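Local structure of adenylyl-sulfate kinase 1, chloroplastic (Arabidopsis thaliana, 3UIE) at residues K24-W29 with G97-A102; C43-M48 with E186-Y191; T110-C115 with D161-P166; D123-F128 with N168-L173. The protein catalyses the ATP-dependent 3'-phosphorylation of adenosine 5'-phosphosulfate, making the activated sulfate 3'-phosphoadenylyl sulfate in the chloroplast as a disulfide-linked homodimer. All blocks are in the same frame, centred on the assembly; numbering follows the deposited sequence. Where two conformers were deposited one is given.

Contact 1 of 4, residues K24-W29 with G97-A102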
# COMPACT_ATOMS: atom_id res chain seq x y z
N LYS A 24 -12.51 -8.69 8.30
CA LYS A 24 -11.46 -9.45 7.63
C LYS A 24 -10.89 -8.67 6.46
O LYS A 24 -11.63 -8.09 5.66
CB LYS A 24 -12.01 -10.81 7.16
CG LYS A 24 -12.34 -11.72 8.34
CD LYS A 24 -12.70 -13.11 7.89
CE LYS A 24 -13.12 -13.96 9.07
NZ LYS A 24 -14.42 -13.52 9.65
N GLY A 25 -9.56 -8.65 6.37
CA GLY A 25 -8.88 -7.98 5.28
C GLY A 25 -9.22 -8.70 3.99
O GLY A 25 -9.33 -9.92 3.97
N CYS A 26 -9.39 -7.96 2.91
CA CYS A 26 -9.70 -8.58 1.64
C CYS A 26 -9.48 -7.58 0.53
O CYS A 26 -9.24 -6.41 0.79
CB CYS A 26 -11.14 -9.11 1.62
SG CYS A 26 -12.41 -7.87 2.02
N VAL A 27 -9.55 -8.05 -0.71
CA VAL A 27 -9.42 -7.18 -1.87
C VAL A 27 -10.71 -7.26 -2.67
O VAL A 27 -11.11 -8.35 -3.07
CB VAL A 27 -8.27 -7.63 -2.77
CG1 VAL A 27 -8.21 -6.74 -4.01
CG2 VAL A 27 -6.94 -7.62 -1.99
N ILE A 28 -11.36 -6.11 -2.89
CA ILE A 28 -12.54 -6.04 -3.76
C ILE A 28 -12.04 -5.44 -5.06
O ILE A 28 -11.75 -4.25 -5.13
CB ILE A 28 -13.64 -5.14 -3.17
CG1 ILE A 28 -13.94 -5.49 -1.71
CG2 ILE A 28 -14.92 -5.21 -4.01
CD1 ILE A 28 -14.14 -6.94 -1.42
N TRP A 29 -11.90 -6.27 -6.08
CA TRP A 29 -11.28 -5.85 -7.33
C TRP A 29 -12.36 -5.46 -8.34
O TRP A 29 -13.03 -6.33 -8.91
CB TRP A 29 -10.36 -6.96 -7.89
CG TRP A 29 -9.56 -6.45 -9.04
CD1 TRP A 29 -10.00 -6.27 -10.33
CD2 TRP A 29 -8.22 -5.96 -9.00
NE1 TRP A 29 -8.99 -5.72 -11.10
CE2 TRP A 29 -7.90 -5.52 -10.30
CE3 TRP A 29 -7.25 -5.87 -7.99
CZ2 TRP A 29 -6.65 -4.99 -10.62
CZ3 TRP A 29 -6.01 -5.34 -8.31
CH2 TRP A 29 -5.72 -4.91 -9.62
N GLY A 97 -5.55 -5.92 7.36
CA GLY A 97 -6.90 -6.13 7.86
C GLY A 97 -7.95 -5.23 7.21
O GLY A 97 -9.11 -5.21 7.63
N ILE A 98 -7.53 -4.47 6.20
CA ILE A 98 -8.38 -3.48 5.54
C ILE A 98 -9.18 -4.12 4.41
O ILE A 98 -8.70 -5.03 3.76
CB ILE A 98 -7.48 -2.39 4.91
CG1 ILE A 98 -6.58 -1.75 5.97
CG2 ILE A 98 -8.32 -1.35 4.19
CD1 ILE A 98 -7.32 -1.05 7.04
N ILE A 99 -10.41 -3.64 4.20
CA ILE A 99 -11.19 -3.99 3.02
C ILE A 99 -10.71 -3.07 1.91
O ILE A 99 -11.06 -1.88 1.87
CB ILE A 99 -12.70 -3.83 3.26
CG1 ILE A 99 -13.14 -4.79 4.37
CG2 ILE A 99 -13.51 -4.08 1.96
CD1 ILE A 99 -14.46 -4.44 5.04
N CYS A 100 -9.87 -3.60 1.04
CA CYS A 100 -9.24 -2.78 0.01
C CYS A 100 -10.02 -2.85 -1.29
O CYS A 100 -10.20 -3.93 -1.85
CB CYS A 100 -7.80 -3.27 -0.23
SG CYS A 100 -6.87 -2.23 -1.37
N ILE A 101 -10.51 -1.70 -1.75
CA ILE A 101 -11.30 -1.65 -2.97
C ILE A 101 -10.43 -1.12 -4.10
O ILE A 101 -10.01 0.03 -4.07
CB ILE A 101 -12.51 -0.71 -2.80
CG1 ILE A 101 -13.34 -1.15 -1.59
CG2 ILE A 101 -13.35 -0.67 -4.10
CD1 ILE A 101 -14.31 -0.08 -1.11
N ALA A 102 -10.14 -1.96 -5.08
CA ALA A 102 -9.32 -1.53 -6.21
C ALA A 102 -10.22 -1.23 -7.39
O ALA A 102 -11.01 -2.07 -7.80
CB ALA A 102 -8.29 -2.60 -6.57
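Four backbone hydrogen bonds zip residues 26-29 to residues 98-102 in parallel register, Cys26 beside Ile99 and Trp29 beside Ala102. Cys26 and Ile28 use both their N-H and C=O toward this neighbour. The shortest bond runs from Ile28 N to Cys100 O, 2.7 Å and nearly along the C=O axis; at the start of the ladder Cys26 N reaches Ile98 O at 3.1 Å from above the carbonyl plane. Between these rungs Val27 CA sends a CA-H...O contact to the same Cys100 O. Such pairing belongs to the parallel sheet of the P-loop kinase fold, in which strand 26-31 is central and runs on into the ATP-binding loop that starts at Gly32. Gly97, with positive phi (95°), closes the preceding helix in a Schellman motif and turns the chain into its strand. Among apolar contacts on the Cys26 face, Ile99 makes most: its CG2 lies 3.9 Å from Cys26 SG and 4.0 Å from Ile28 CG1, the two isoleucines side by side and pointing the same way; Ile101 also packs on Ile28. An alanine in place of Ile99 would probably loosen this face, since both the CG1 and CG2 contacts to Cys26 and the one to Ile28 would go. On the other face, Trp29 CG is anti to the backbone N (chi1 -171°), which lays the indole over Ala102; the methyl CB makes a CH-pi contact toward the rim, 3.7 Å from CE3. Trp29 NE1 is hydrogen-bonded to Ser106 OG, the active-site serine by similarity.

Contact 2 of 4, residues C43-M48 with E186-Y191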
# COMPACT_ATOMS: atom_id res chain seq x y z
N CYS A 43 -16.92 4.35 -4.25
CA CYS A 43 -17.29 5.36 -3.26
C CYS A 43 -18.53 4.94 -2.48
O CYS A 43 -18.53 4.96 -1.26
CB CYS A 43 -17.52 6.73 -3.92
SG CYS A 43 -16.01 7.54 -4.53
N ALA A 44 -19.59 4.54 -3.19
CA ALA A 44 -20.83 4.14 -2.53
C ALA A 44 -20.56 3.02 -1.53
O ALA A 44 -21.06 3.05 -0.40
CB ALA A 44 -21.89 3.71 -3.56
N LEU A 45 -19.75 2.05 -1.94
CA LEU A 45 -19.39 0.93 -1.08
C LEU A 45 -18.64 1.40 0.17
O LEU A 45 -18.95 1.00 1.29
CB LEU A 45 -18.56 -0.09 -1.87
CG LEU A 45 -18.01 -1.33 -1.18
CD1 LEU A 45 -19.14 -2.14 -0.53
CD2 LEU A 45 -17.27 -2.19 -2.21
N ASN A 46 -17.64 2.25 -0.03
CA ASN A 46 -16.84 2.78 1.07
C ASN A 46 -17.74 3.53 2.05
O ASN A 46 -17.63 3.35 3.26
CB ASN A 46 -15.79 3.71 0.49
CG ASN A 46 -14.74 4.16 1.51
OD1 ASN A 46 -14.67 3.64 2.62
ND2 ASN A 46 -13.94 5.13 1.12
N GLN A 47 -18.64 4.34 1.52
CA GLN A 47 -19.52 5.11 2.39
C GLN A 47 -20.37 4.19 3.26
O GLN A 47 -20.55 4.42 4.45
CB GLN A 47 -20.43 6.00 1.53
CG GLN A 47 -21.53 6.65 2.32
CD GLN A 47 -21.06 7.87 3.08
OE1 GLN A 47 -19.88 8.22 3.03
NE2 GLN A 47 -21.98 8.52 3.78
N MET A 48 -20.91 3.15 2.63
CA MET A 48 -21.82 2.22 3.30
C MET A 48 -21.07 1.40 4.35
O MET A 48 -21.56 1.19 5.46
CB MET A 48 -22.45 1.30 2.24
CG MET A 48 -23.52 0.36 2.75
SD MET A 48 -24.34 -0.43 1.32
CE MET A 48 -25.01 1.00 0.50
N GLU A 186 -25.19 -2.07 -1.97
CA GLU A 186 -25.92 -2.92 -1.04
C GLU A 186 -25.69 -4.39 -1.39
O GLU A 186 -25.54 -5.22 -0.50
CB GLU A 186 -27.42 -2.61 -1.03
CG GLU A 186 -27.77 -1.34 -0.29
CD GLU A 186 -29.23 -0.94 -0.49
OE1 GLU A 186 -30.02 -1.78 -0.99
OE2 GLU A 186 -29.59 0.20 -0.15
N LYS A 187 -25.66 -4.70 -2.68
CA LYS A 187 -25.46 -6.08 -3.13
C LYS A 187 -24.06 -6.56 -2.76
O LYS A 187 -23.89 -7.70 -2.31
CB LYS A 187 -25.69 -6.20 -4.65
CG LYS A 187 -27.10 -5.90 -5.09
CD LYS A 187 -27.24 -6.05 -6.60
CE LYS A 187 -28.68 -5.86 -7.05
NZ LYS A 187 -29.56 -6.95 -6.52
N VAL A 188 -23.06 -5.71 -2.93
CA VAL A 188 -21.70 -6.04 -2.52
C VAL A 188 -21.61 -6.20 -1.01
O VAL A 188 -21.00 -7.13 -0.52
CB VAL A 188 -20.66 -5.02 -3.03
CG1 VAL A 188 -19.27 -5.39 -2.55
CG2 VAL A 188 -20.71 -4.98 -4.55
N VAL A 189 -22.24 -5.31 -0.26
CA VAL A 189 -22.13 -5.39 1.20
C VAL A 189 -22.82 -6.66 1.70
O VAL A 189 -22.29 -7.36 2.57
CB VAL A 189 -22.75 -4.15 1.89
CG1 VAL A 189 -22.98 -4.42 3.38
CG2 VAL A 189 -21.83 -2.94 1.72
N GLY A 190 -23.98 -6.95 1.14
CA GLY A 190 -24.69 -8.18 1.50
C GLY A 190 -23.84 -9.40 1.25
O GLY A 190 -23.83 -10.33 2.04
N TYR A 191 -23.12 -9.41 0.13
CA TYR A 191 -22.24 -10.52 -0.21
C TYR A 191 -21.11 -10.63 0.82
O TYR A 191 -20.83 -11.72 1.33
CB TYR A 191 -21.71 -10.35 -1.63
CG TYR A 191 -20.70 -11.39 -2.06
CD1 TYR A 191 -21.08 -12.49 -2.84
CD2 TYR A 191 -19.36 -11.26 -1.70
CE1 TYR A 191 -20.13 -13.44 -3.24
CE2 TYR A 191 -18.42 -12.20 -2.09
CZ TYR A 191 -18.80 -13.28 -2.85
OH TYR A 191 -17.84 -14.18 -3.22
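Leu45 and Met48 both hold CG anti to their backbone N, which brings the Leu45 methyls and the Met48 sulfur within reach of helix 181-195. Met48 stays extended through chi2 and then bends at chi3 (-61°), so that its methyl turns back over the start of 186-191. Val189 answers with CG2 anti to its own carbonyl carbon, and this single methyl is the meeting point: Leu45 CD1 and Met48 SD each lie 3.6 Å from Val189 CG2, both side chains crossing the valine obliquely. Val188, one residue earlier, has CG1 anti to the backbone N and sets it against the fork of Leu45, 3.8 Å from CD2 and equally far from CD1, at about a right angle. Farther out, Met48 CE rests on the aliphatic part of Glu186, 3.7 Å from CG, again crosswise; the carboxylate lies beyond this contact, at the exposed margin. The side-chain contacts are apolar, a thioether and branched methyls meeting where the two short helical segments approach to 9.7 Å between axes and cross at -52°. Leu45 and Val189 mark the closest backbone approach, with their CA atoms 7.3 Å apart. Helix 38-51 is the one that follows the ATP-binding loop, and its other side faces the second subunit: Cys43, which forms an interchain disulfide, packs there on Cys10 of that subunit. Beneath the pair lies the central sheet, Val188 resting on Ile171 and Leu173 of strand 171-173, while Met48 also touches Ile182 and Ala185, earlier on helix 181-195.

Contact 3 of 4, residues T110-C115 with D161-P166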
# COMPACT_ATOMS: atom_id res chain seq x y z
N THR A 110 -5.43 -12.10 -17.88
CA THR A 110 -4.23 -12.71 -17.31
C THR A 110 -3.67 -11.89 -16.16
O THR A 110 -3.17 -12.44 -15.17
CB THR A 110 -3.13 -12.92 -18.39
OG1 THR A 110 -2.03 -13.65 -17.83
CG2 THR A 110 -2.63 -11.58 -18.94
N ASP A 111 -3.74 -10.56 -16.27
CA ASP A 111 -3.19 -9.70 -15.22
C ASP A 111 -4.09 -9.64 -14.00
O ASP A 111 -3.60 -9.66 -12.87
CB ASP A 111 -2.88 -8.31 -15.76
CG ASP A 111 -1.83 -8.34 -16.84
OD1 ASP A 111 -0.80 -9.01 -16.64
OD2 ASP A 111 -2.05 -7.71 -17.89
N ARG A 112 -5.41 -9.57 -14.19
CA ARG A 112 -6.31 -9.66 -13.04
C ARG A 112 -6.19 -11.03 -12.36
O ARG A 112 -6.24 -11.11 -11.14
CB ARG A 112 -7.77 -9.39 -13.41
CG ARG A 112 -8.05 -8.03 -14.01
CD ARG A 112 -9.57 -7.78 -14.06
NE ARG A 112 -10.28 -8.88 -14.74
CZ ARG A 112 -10.54 -8.91 -16.04
NH1 ARG A 112 -10.17 -7.90 -16.83
NH2 ARG A 112 -11.17 -9.96 -16.56
N ASP A 113 -6.06 -12.10 -13.14
CA ASP A 113 -5.93 -13.43 -12.54
C ASP A 113 -4.67 -13.56 -11.70
O ASP A 113 -4.66 -14.25 -10.68
CB ASP A 113 -5.97 -14.54 -13.61
CG ASP A 113 -7.31 -14.62 -14.33
OD1 ASP A 113 -8.32 -14.03 -13.84
OD2 ASP A 113 -7.37 -15.28 -15.38
N ALA A 114 -3.60 -12.89 -12.12
CA ALA A 114 -2.37 -12.92 -11.35
C ALA A 114 -2.53 -12.20 -10.01
O ALA A 114 -1.98 -12.62 -9.00
CB ALA A 114 -1.21 -12.34 -12.15
N CYS A 115 -3.33 -11.13 -9.98
CA CYS A 115 -3.60 -10.44 -8.73
C CYS A 115 -4.37 -11.37 -7.80
O CYS A 115 -4.12 -11.40 -6.59
CB CYS A 115 -4.41 -9.16 -8.96
SG CYS A 115 -3.50 -7.92 -9.86
N ASP A 161 -8.00 -0.99 -28.09
CA ASP A 161 -7.30 -1.93 -27.22
C ASP A 161 -8.35 -2.81 -26.56
O ASP A 161 -9.45 -2.36 -26.27
CB ASP A 161 -6.47 -1.19 -26.16
CG ASP A 161 -5.34 -2.05 -25.60
OD1 ASP A 161 -4.50 -2.54 -26.39
OD2 ASP A 161 -5.29 -2.24 -24.37
N PRO A 162 -8.03 -4.10 -26.35
CA PRO A 162 -9.10 -4.99 -25.90
C PRO A 162 -9.46 -4.85 -24.42
O PRO A 162 -8.60 -4.54 -23.60
CB PRO A 162 -8.54 -6.39 -26.18
CG PRO A 162 -7.06 -6.21 -26.18
CD PRO A 162 -6.80 -4.83 -26.70
N TYR A 163 -10.73 -5.03 -24.10
CA TYR A 163 -11.13 -5.26 -22.72
C TYR A 163 -11.58 -6.71 -22.64
O TYR A 163 -12.43 -7.13 -23.42
CB TYR A 163 -12.27 -4.34 -22.24
CG TYR A 163 -12.66 -4.69 -20.81
CD1 TYR A 163 -11.93 -4.20 -19.73
CD2 TYR A 163 -13.71 -5.55 -20.55
CE1 TYR A 163 -12.25 -4.54 -18.43
CE2 TYR A 163 -14.04 -5.90 -19.26
CZ TYR A 163 -13.30 -5.40 -18.20
OH TYR A 163 -13.63 -5.77 -16.91
N GLU A 164 -10.99 -7.46 -21.71
CA GLU A 164 -11.31 -8.87 -21.52
C GLU A 164 -12.15 -9.08 -20.26
O GLU A 164 -11.63 -9.04 -19.15
CB GLU A 164 -10.02 -9.69 -21.47
CG GLU A 164 -9.16 -9.51 -22.72
CD GLU A 164 -7.83 -10.23 -22.65
OE1 GLU A 164 -7.33 -10.47 -21.54
OE2 GLU A 164 -7.28 -10.57 -23.72
N PRO A 165 -13.47 -9.31 -20.43
CA PRO A 165 -14.29 -9.47 -19.23
C PRO A 165 -13.92 -10.70 -18.40
O PRO A 165 -13.40 -11.68 -18.93
CB PRO A 165 -15.71 -9.61 -19.79
CG PRO A 165 -15.50 -10.13 -21.16
CD PRO A 165 -14.26 -9.45 -21.66
N PRO A 166 -14.18 -10.65 -17.09
CA PRO A 166 -13.93 -11.80 -16.23
C PRO A 166 -14.82 -12.96 -16.65
O PRO A 166 -15.96 -12.75 -17.04
CB PRO A 166 -14.35 -11.30 -14.84
CG PRO A 166 -14.27 -9.81 -14.93
CD PRO A 166 -14.67 -9.48 -16.34
O HOH W 1 -5.15 -11.87 -20.82
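One arginine does nearly all the close work here. Arg112 leaves helix 109-117 with CG anti to the carbonyl carbon (chi1 -59°) and bends at chi3, bringing the guanidinium end-on to a single carbonyl: NH1 at 3.0 Å and NH2 at 2.8 Å both donate to Glu164 O. The oxygen lies close to the guanidinium plane, and both nitrogens approach in the carbonyl plane, a two-nitrogen, end-on grip on one oxygen that fixes the rotation of the group. Pro166 closes in beside it, its ring CG 3.5 Å from NH2, while Tyr163 OH stands over one face at 4.1 Å from NH1. NE forms a salt bridge with Glu126 and NH1 also bonds Ser106 O, so the buried charge is probably well compensated. The outer side is much looser. There Thr110 and Glu164 are joined through one water, which accepts from Thr110 N at 3.0 Å and donates to Glu164 OE1 at 2.7 Å; OE1 is held directly by Arg109 N. A leucine in place of Arg112 would remove both bonds to Glu164 O and the Glu126 salt bridge, and would probably leave the 161-166 loop less firmly placed. Tyr163 OH is hydrogen-bonded to Thr31, and the nearest atoms of the Tyr163 side chain and Gly32, first residue of the ATP-binding loop, are about 3 Å apart. The arginine therefore holds the loop at the C-terminal ends of the parallel strands, beside the P-loop and Ser106, the phosphoserine position by similarity, an arrangement consistent with shaping the active site of a P-loop APS kinase.

Contact 4 of 4, residues D123-F128 with N168-L173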
# COMPACT_ATOMS: atom_id res chain seq x y z
N ASP A 123 -10.08 -14.39 -0.47
CA ASP A 123 -9.71 -13.02 -0.11
C ASP A 123 -9.75 -12.04 -1.29
O ASP A 123 -9.49 -10.85 -1.11
CB ASP A 123 -8.31 -12.97 0.52
CG ASP A 123 -8.26 -13.59 1.90
OD1 ASP A 123 -9.33 -13.90 2.47
OD2 ASP A 123 -7.14 -13.75 2.42
N PHE A 124 -10.07 -12.53 -2.48
CA PHE A 124 -10.10 -11.70 -3.67
C PHE A 124 -11.49 -11.78 -4.29
O PHE A 124 -11.91 -12.84 -4.74
CB PHE A 124 -9.04 -12.18 -4.66
CG PHE A 124 -8.88 -11.31 -5.87
CD1 PHE A 124 -7.95 -10.28 -5.88
CD2 PHE A 124 -9.64 -11.53 -7.03
CE1 PHE A 124 -7.77 -9.49 -6.98
CE2 PHE A 124 -9.46 -10.74 -8.14
CZ PHE A 124 -8.51 -9.71 -8.11
N VAL A 125 -12.20 -10.66 -4.29
CA VAL A 125 -13.57 -10.61 -4.78
C VAL A 125 -13.59 -9.79 -6.05
O VAL A 125 -13.52 -8.57 -5.99
CB VAL A 125 -14.50 -9.97 -3.75
CG1 VAL A 125 -15.96 -10.00 -4.26
CG2 VAL A 125 -14.37 -10.70 -2.40
N GLU A 126 -13.70 -10.47 -7.19
CA GLU A 126 -13.68 -9.78 -8.47
C GLU A 126 -15.07 -9.27 -8.81
O GLU A 126 -16.02 -10.05 -8.88
CB GLU A 126 -13.16 -10.72 -9.55
CG GLU A 126 -12.82 -10.07 -10.87
CD GLU A 126 -12.11 -11.02 -11.81
OE1 GLU A 126 -12.15 -12.24 -11.55
OE2 GLU A 126 -11.51 -10.55 -12.81
N VAL A 127 -15.18 -7.97 -9.02
CA VAL A 127 -16.46 -7.31 -9.25
C VAL A 127 -16.46 -6.71 -10.65
O VAL A 127 -15.64 -5.85 -10.95
CB VAL A 127 -16.69 -6.20 -8.20
CG1 VAL A 127 -17.98 -5.45 -8.48
CG2 VAL A 127 -16.71 -6.80 -6.79
N PHE A 128 -17.35 -7.20 -11.52
CA PHE A 128 -17.39 -6.76 -12.91
C PHE A 128 -18.49 -5.73 -13.09
O PHE A 128 -19.66 -6.01 -12.83
CB PHE A 128 -17.65 -7.97 -13.84
CG PHE A 128 -17.71 -7.63 -15.31
CD1 PHE A 128 -16.95 -6.61 -15.86
CD2 PHE A 128 -18.54 -8.36 -16.16
CE1 PHE A 128 -17.01 -6.33 -17.22
CE2 PHE A 128 -18.61 -8.07 -17.52
CZ PHE A 128 -17.85 -7.05 -18.05
N ASN A 168 -15.29 -15.67 -14.56
CA ASN A 168 -15.87 -16.30 -13.39
C ASN A 168 -15.80 -15.41 -12.16
O ASN A 168 -15.25 -15.80 -11.14
CB ASN A 168 -15.15 -17.62 -13.10
CG ASN A 168 -15.98 -18.54 -12.23
OD1 ASN A 168 -17.21 -18.46 -12.23
ND2 ASN A 168 -15.31 -19.40 -11.47
N CYS A 169 -16.36 -14.21 -12.27
CA CYS A 169 -16.18 -13.26 -11.17
C CYS A 169 -17.21 -13.54 -10.08
O CYS A 169 -18.23 -14.19 -10.33
CB CYS A 169 -16.29 -11.83 -11.67
SG CYS A 169 -17.87 -11.41 -12.37
N GLU A 170 -16.91 -13.07 -8.87
CA GLU A 170 -17.77 -13.29 -7.72
C GLU A 170 -19.04 -12.46 -7.82
O GLU A 170 -20.11 -12.89 -7.39
CB GLU A 170 -17.02 -12.92 -6.43
CG GLU A 170 -16.03 -13.97 -5.93
CD GLU A 170 -14.78 -14.10 -6.79
OE1 GLU A 170 -14.46 -13.15 -7.53
OE2 GLU A 170 -14.12 -15.15 -6.72
N ILE A 171 -18.93 -11.25 -8.37
CA ILE A 171 -20.07 -10.35 -8.44
C ILE A 171 -20.09 -9.64 -9.78
O ILE A 171 -19.07 -9.12 -10.22
CB ILE A 171 -20.02 -9.28 -7.33
CG1 ILE A 171 -19.89 -9.91 -5.96
CG2 ILE A 171 -21.28 -8.40 -7.36
CD1 ILE A 171 -19.77 -8.86 -4.82
N SER A 172 -21.25 -9.64 -10.45
CA SER A 172 -21.43 -8.85 -11.66
C SER A 172 -22.48 -7.78 -11.42
O SER A 172 -23.56 -8.08 -10.92
CB SER A 172 -21.85 -9.75 -12.83
OG SER A 172 -21.85 -9.03 -14.04
N LEU A 173 -22.17 -6.54 -11.79
CA LEU A 173 -23.07 -5.42 -11.52
C LEU A 173 -23.42 -4.64 -12.77
O LEU A 173 -22.66 -4.65 -13.74
CB LEU A 173 -22.44 -4.46 -10.49
CG LEU A 173 -22.08 -5.02 -9.12
CD1 LEU A 173 -21.28 -3.96 -8.36
CD2 LEU A 173 -23.33 -5.38 -8.35
O HOH W 2 -12.88 -14.48 -13.22
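Val127 and Ile171 lie side by side on one face of the sheet and point the same way, Val127 CG2 being 4.2 Å from Ile171 CB. Val127 turns its other methyl, CG1, anti to the backbone N and across Leu173, meeting CD1 obliquely at 3.6 Å. Val125 extends the row, its CG1 crossing both Ile171 CD1 and Glu170 CB. On the reverse face Phe128 CB sits on Cys169 SG at 3.7 Å, while CG anti to the backbone N (chi1 180°) leads the ring off, CD2 near Ser172 OG. Cys169 holds SG between N and the carbonyl carbon, the crowded position, with its CB against Glu126. These side chains are set by the parallel pairing of strands 124-129 and 171-173, the latter one of the two outer strands of the chain's five-stranded P-loop kinase sheet; Phe128 N donates to Ile171 O, and Leu173 N to Phe128 O at 2.8 Å, nearly along the C=O axis. Before the strand proper, Glu170 takes over as acceptor. Bent at chi2 (71°), it folds back so that OE1 receives Glu126 N at 2.8 Å, from above the carboxylate plane, while Glu126 O accepts Ile171 N in the carbonyl plane. The two carboxylates come near each other, Glu126 OE1 to Glu170 OE1 4.7 Å, a repulsion probably eased by Arg116, which makes salt bridges to both, and by Arg112, which pairs with Glu126 OE2. One water further joins Glu126 OE1 to Asn168 N, accepting from the amide at 3.0 Å.

In the fold
From the N terminus, strand 26-31 opens contact 1, closed by strand 99-103 after 67 intervening residues. Helix 38-51 starts contact 2 inside that span and meets helix 181-195 near the C terminus, so contacts 1 and 2 cross, touching where Leu45 packs on Ile101. Contacts 3 and 4 both nest inside the loop of contact 2 and follow contact 1 in series; they cross each other, and Arg112 to Glu126 is their salt bridge. Strand 124-129 pairs with 26-31, joining contacts 1 and 4 in one sheet. Tyr191 and Val188 lay contact 2 against contact 4, whereas contact 3 lies on the opposite side of the chain's centre from contact 2.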